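Local coordinates for ferritin like protein (Caulobacter vibrioides, PDB 3HL1) that has no established function but carries a ferritin-like helical fold and is probably a metal-binding protein, at residues I270-G275 and M297-G302; Q13-A18 and D149-G154. One frame throughout, in Å; residues are numbered along the deposited sequence.

How the interactions relate
Both contacts join pairs of helices in a single, mostly helical chain, and they lie on opposite sides of its centre. Interaction 2 joins helices 8-35 and 144-157, and its segments belong to the ferritin-like sequence region; interaction 1 links helices 261-283 and 292-309 near the C-terminus. Their centres are 29 Å apart and their nearest atoms about 12 Å, so neither touches the other. The chemistry differs as well. Interaction 1 is partly buried and combines a water bridge and a long ion pair with a leucine-phenylalanine contact, whereas interaction 2 is buried, apolar across its interface and built on one leucine. The helices of interaction 1 follow each other in sequence; 130 residues separate the segments of interaction 2.

Interaction 1: I270-G275 and M297-G302; sequences IADFAG and MAKLGG
The ammonium NZ of Lys299 meets residues 270-275 through one water, which accepts from NZ at 3.1 Å and donates to the main-chain O of Asp272 at 2.8 Å. NZ also hydrogen-bonds to the carbonyl O of Gln296, one turn earlier on its own helix, so two acceptors fix the end of a chain that bends at chi3 (-23°) and chi4. Its ion pair with Asp272 is long, NZ to OD2 4.0 Å, and the position of that oxygen is less certain; the two side chains cross at about a right angle. Next to these polar groups, Leu300 makes the apolar part of the contact. CD2 of Leu300 rests against the main chain of residues 272-273, 3.7 Å from Phe273 N, while CD1 comes up to the ring edge, close to its plane, 4.2 Å from Phe273 CD1. The ring reaches it because its CG stands anti to the backbone N (chi1 -168°), and Tyr316 meets the same ring edge-to-face. Leu300 also touches Leu269 and Phe276, which lie on the same helix as Phe273. Helices 261-283 and 292-309 run nearly antiparallel here, at 156° with axes 9.9 Å apart, the arrangement of a helical hairpin.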
loop_
_atom_site.group_PDB
_atom_site.type_symbol
_atom_site.label_atom_id
_atom_site.label_comp_id
_atom_site.label_asym_id
_atom_site.label_seq_id
_atom_site.Cartn_x
_atom_site.Cartn_y
_atom_site.Cartn_z
ATOM N N ILE A 270 0.749 -15.766 9.478
ATOM C CA ILE A 270 0.462 -14.805 10.525
ATOM C C ILE A 270 1.699 -14.517 11.384
ATOM O O ILE A 270 2.037 -13.372 11.589
ATOM C CB ILE A 270 -0.702 -15.275 11.369
ATOM C CG1 ILE A 270 -1.990 -15.337 10.535
ATOM C CG2 ILE A 270 -0.938 -14.348 12.619
ATOM C CD1 ILE A 270 -3.121 -16.192 11.171
ATOM N N ALA A 271 2.397 -15.553 11.837
ATOM C CA ALA A 271 3.587 -15.396 12.598
ATOM C C ALA A 271 4.706 -14.677 11.811
ATOM O O ALA A 271 5.324 -13.704 12.295
ATOM C CB ALA A 271 4.081 -16.763 13.087
ATOM N N ASP A 272 5.004 -15.169 10.611
ATOM C CA ASP A 272 6.097 -14.579 9.805
ATOM C C ASP A 272 5.776 -13.116 9.433
ATOM O O ASP A 272 6.651 -12.247 9.471
ATOM C CB ASP A 272 6.363 -15.388 8.519
ATOM C CG ASP A 272 7.032 -16.723 8.768
ATOM O OD1 ASP A 272 7.539 -16.942 9.880
ATOM O OD2 ASP A 272 7.018 -17.580 7.836
ATOM N N PHE A 273 4.528 -12.826 9.134
ATOM C CA PHE A 273 4.092 -11.451 8.841
ATOM C C PHE A 273 4.294 -10.535 10.061
ATOM O O PHE A 273 4.787 -9.434 9.877
ATOM C CB PHE A 273 2.678 -11.412 8.315
ATOM C CG PHE A 273 2.268 -10.076 7.727
ATOM C CD1 PHE A 273 2.872 -9.576 6.597
ATOM C CD2 PHE A 273 1.289 -9.306 8.355
ATOM C CE1 PHE A 273 2.473 -8.355 6.097
ATOM C CE2 PHE A 273 0.917 -8.088 7.841
ATOM C CZ PHE A 273 1.553 -7.618 6.757
ATOM N N ALA A 274 3.927 -11.010 11.252
ATOM C CA ALA A 274 4.126 -10.284 12.510
ATOM C C ALA A 274 5.622 -9.949 12.682
ATOM O O ALA A 274 5.996 -8.825 12.994
ATOM C CB ALA A 274 3.651 -11.091 13.685
ATOM N N GLY A 275 6.457 -10.947 12.480
ATOM C CA GLY A 275 7.878 -10.788 12.575
ATOM C C GLY A 275 8.420 -9.820 11.579
ATOM O O GLY A 275 9.307 -9.063 11.882
HETATM N N MSE A 297 11.809 -11.618 4.125
HETATM C CA MSE A 297 10.875 -11.185 3.097
HETATM C C MSE A 297 10.405 -12.256 2.169
HETATM O O MSE A 297 9.267 -12.565 2.234
HETATM C CB MSE A 297 11.453 -10.082 2.278
HETATM C CG MSE A 297 10.471 -9.502 1.276
HETATM SE SE MSE A 297 11.039 -7.637 1.120
HETATM C CE MSE A 297 12.985 -7.992 0.968
ATOM N N ALA A 298 11.284 -12.841 1.328
ATOM C CA ALA A 298 10.887 -13.790 0.225
ATOM C C ALA A 298 10.240 -15.038 0.774
ATOM O O ALA A 298 9.532 -15.777 0.088
ATOM C CB ALA A 298 12.112 -14.208 -0.617
ATOM N N LYS A 299 10.545 -15.276 2.022
ATOM C CA LYS A 299 9.893 -16.265 2.813
ATOM C C LYS A 299 8.394 -16.021 2.922
ATOM O O LYS A 299 7.652 -16.955 2.979
ATOM C CB LYS A 299 10.496 -16.247 4.212
ATOM C CG LYS A 299 10.432 -17.598 4.986
ATOM C CD LYS A 299 10.335 -17.407 6.532
ATOM C CE LYS A 299 10.881 -16.043 7.037
ATOM N NZ LYS A 299 9.855 -14.911 6.938
ATOM N N LEU A 300 7.971 -14.774 3.019
ATOM C CA LEU A 300 6.551 -14.415 3.123
ATOM C C LEU A 300 5.842 -14.865 1.875
ATOM O O LEU A 300 4.756 -15.415 1.905
ATOM C CB LEU A 300 6.395 -12.906 3.286
ATOM C CG LEU A 300 6.514 -12.375 4.730
ATOM C CD1 LEU A 300 6.338 -10.859 4.700
ATOM C CD2 LEU A 300 5.448 -13.022 5.577
ATOM N N GLY A 301 6.494 -14.689 0.739
ATOM C CA GLY A 301 5.870 -15.092 -0.504
ATOM C C GLY A 301 5.713 -16.611 -0.576
ATOM O O GLY A 301 4.682 -17.137 -1.011
ATOM N N GLY A 302 6.726 -17.320 -0.119
ATOM C CA GLY A 302 6.601 -18.761 0.020
ATOM C C GLY A 302 5.484 -19.185 0.963
ATOM O O GLY A 302 4.738 -20.145 0.685
HETATM O O HOH W 1 9.361 -12.980 9.318
#

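Interaction 2: Q13-A18 and D149-G154; sequences QHFQGA and DALRVG
Leu151 makes the close contacts of its segment, through its two methyl groups, which meet His14 and Phe15. Its CG lies anti to the backbone N (chi1 -161°), which carries the branched end across to helix 8-35. There CD1 of Leu151 wedges between two neighbouring residues, 3.6 Å from CB of His14 and 3.9 Å from CD1 of Phe15. The second methyl, CD2, lies 4.1 Å from CE1 of Phe15, so both methyls meet the CD1-CE1 side of the ring, Leu151 CD1 obliquely to its plane. The Phe15 and Leu151 side chains cross at about a right angle. Phe15 packs in addition on Ile64 and Ala65 of helix 42-67, which places a third helix beside the contact. Arg152, next in sequence, forms a salt bridge to Asp200, which sets helix 188-207 beside residues 149-154. The imidazole of His14 is engaged away from the leucine, ND1 with the carbonyl O of Arg10 and NE2 with that of Val138. With the polar end of His14 held by other partners, the two segments meet through hydrocarbon alone, and their buried association rests on dispersion and the exclusion of water.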
loop_
_atom_site.group_PDB
_atom_site.type_symbol
_atom_site.label_atom_id
_atom_site.label_comp_id
_atom_site.label_asym_id
_atom_site.label_seq_id
_atom_site.Cartn_x
_atom_site.Cartn_y
_atom_site.Cartn_z
ATOM N N GLN A 13 -0.441 12.309 12.057
ATOM C CA GLN A 13 -1.557 11.401 11.869
ATOM C C GLN A 13 -1.771 11.058 10.393
ATOM O O GLN A 13 -2.034 9.912 10.046
ATOM C CB GLN A 13 -2.825 12.023 12.428
ATOM C CG GLN A 13 -2.921 11.893 13.887
ATOM C CD GLN A 13 -4.281 12.335 14.436
ATOM O OE1 GLN A 13 -4.523 13.503 14.686
ATOM N NE2 GLN A 13 -5.131 11.384 14.651
ATOM N N HIS A 14 -1.590 12.047 9.519
ATOM C CA HIS A 14 -1.717 11.795 8.077
ATOM C C HIS A 14 -0.560 10.958 7.507
ATOM O O HIS A 14 -0.770 10.189 6.588
ATOM C CB HIS A 14 -1.917 13.065 7.293
ATOM C CG HIS A 14 -3.310 13.625 7.380
ATOM N ND1 HIS A 14 -3.769 14.302 8.486
ATOM C CD2 HIS A 14 -4.360 13.561 6.526
ATOM C CE1 HIS A 14 -5.034 14.661 8.299
ATOM N NE2 HIS A 14 -5.426 14.201 7.126
ATOM N N PHE A 15 0.667 11.154 7.980
ATOM C CA PHE A 15 1.755 10.268 7.628
ATOM C C PHE A 15 1.425 8.803 7.977
ATOM O O PHE A 15 1.644 7.864 7.151
ATOM C CB PHE A 15 3.067 10.649 8.336
ATOM C CG PHE A 15 3.719 11.914 7.837
ATOM C CD1 PHE A 15 3.804 12.209 6.451
ATOM C CD2 PHE A 15 4.305 12.764 8.707
ATOM C CE1 PHE A 15 4.453 13.352 5.997
ATOM C CE2 PHE A 15 4.955 13.909 8.271
ATOM C CZ PHE A 15 5.019 14.212 6.907
ATOM N N GLN A 16 0.979 8.596 9.198
ATOM C CA GLN A 16 0.583 7.252 9.676
ATOM C C GLN A 16 -0.538 6.685 8.837
ATOM O O GLN A 16 -0.491 5.505 8.478
ATOM C CB GLN A 16 0.136 7.268 11.128
ATOM C CG GLN A 16 -0.090 5.865 11.732
ATOM C CD GLN A 16 1.139 5.037 11.658
ATOM O OE1 GLN A 16 2.202 5.470 12.102
ATOM N NE2 GLN A 16 1.032 3.873 11.068
ATOM N N GLY A 17 -1.494 7.536 8.450
ATOM C CA GLY A 17 -2.577 7.106 7.618
ATOM C C GLY A 17 -2.145 6.676 6.234
ATOM O O GLY A 17 -2.668 5.677 5.701
ATOM N N ALA A 18 -1.216 7.416 5.661
ATOM C CA ALA A 18 -0.695 7.123 4.331
ATOM C C ALA A 18 0.052 5.819 4.392
ATOM O O ALA A 18 -0.131 4.969 3.526
ATOM C CB ALA A 18 0.184 8.289 3.790
ATOM N N ASP A 149 -2.448 14.975 -2.122
ATOM C CA ASP A 149 -2.632 16.405 -2.250
ATOM C C ASP A 149 -2.718 17.163 -0.918
ATOM O O ASP A 149 -2.118 18.250 -0.761
ATOM C CB ASP A 149 -3.951 16.688 -2.965
ATOM C CG ASP A 149 -3.849 16.630 -4.458
ATOM O OD1 ASP A 149 -2.758 16.438 -5.025
ATOM O OD2 ASP A 149 -4.914 16.815 -5.064
ATOM N N ALA A 150 -3.564 16.653 -0.018
ATOM C CA ALA A 150 -3.705 17.197 1.349
ATOM C C ALA A 150 -2.367 17.109 2.071
ATOM O O ALA A 150 -1.907 18.068 2.704
ATOM C CB ALA A 150 -4.764 16.438 2.111
ATOM N N LEU A 151 -1.724 15.955 1.996
ATOM C CA LEU A 151 -0.423 15.804 2.652
ATOM C C LEU A 151 0.617 16.863 2.202
ATOM O O LEU A 151 1.290 17.458 3.003
ATOM C CB LEU A 151 0.103 14.402 2.409
ATOM C CG LEU A 151 1.187 13.981 3.395
ATOM C CD1 LEU A 151 0.604 13.651 4.769
ATOM C CD2 LEU A 151 1.996 12.780 2.809
ATOM N N ARG A 152 0.708 17.134 0.907
ATOM C CA ARG A 152 1.591 18.226 0.412
ATOM C C ARG A 152 1.328 19.608 1.060
ATOM O O ARG A 152 2.257 20.359 1.335
ATOM C CB ARG A 152 1.438 18.415 -1.098
ATOM C CG ARG A 152 1.952 17.301 -1.928
ATOM C CD ARG A 152 1.801 17.698 -3.417
ATOM N NE ARG A 152 2.246 16.618 -4.287
ATOM C CZ ARG A 152 1.440 15.767 -4.913
ATOM N NH1 ARG A 152 0.126 15.809 -4.747
ATOM N NH2 ARG A 152 1.958 14.825 -5.684
ATOM N N VAL A 153 0.083 19.910 1.364
ATOM C CA VAL A 153 -0.266 21.173 2.026
ATOM C C VAL A 153 0.273 21.234 3.444
ATOM O O VAL A 153 0.932 22.225 3.818
ATOM C CB VAL A 153 -1.808 21.460 1.970
ATOM C CG1 VAL A 153 -2.207 22.708 2.802
ATOM C CG2 VAL A 153 -2.229 21.638 0.525
ATOM N N GLY A 154 0.033 20.185 4.239
ATOM C CA GLY A 154 0.612 20.131 5.579
ATOM C C GLY A 154 2.124 20.184 5.561
ATOM O O GLY A 154 2.730 20.890 6.366
#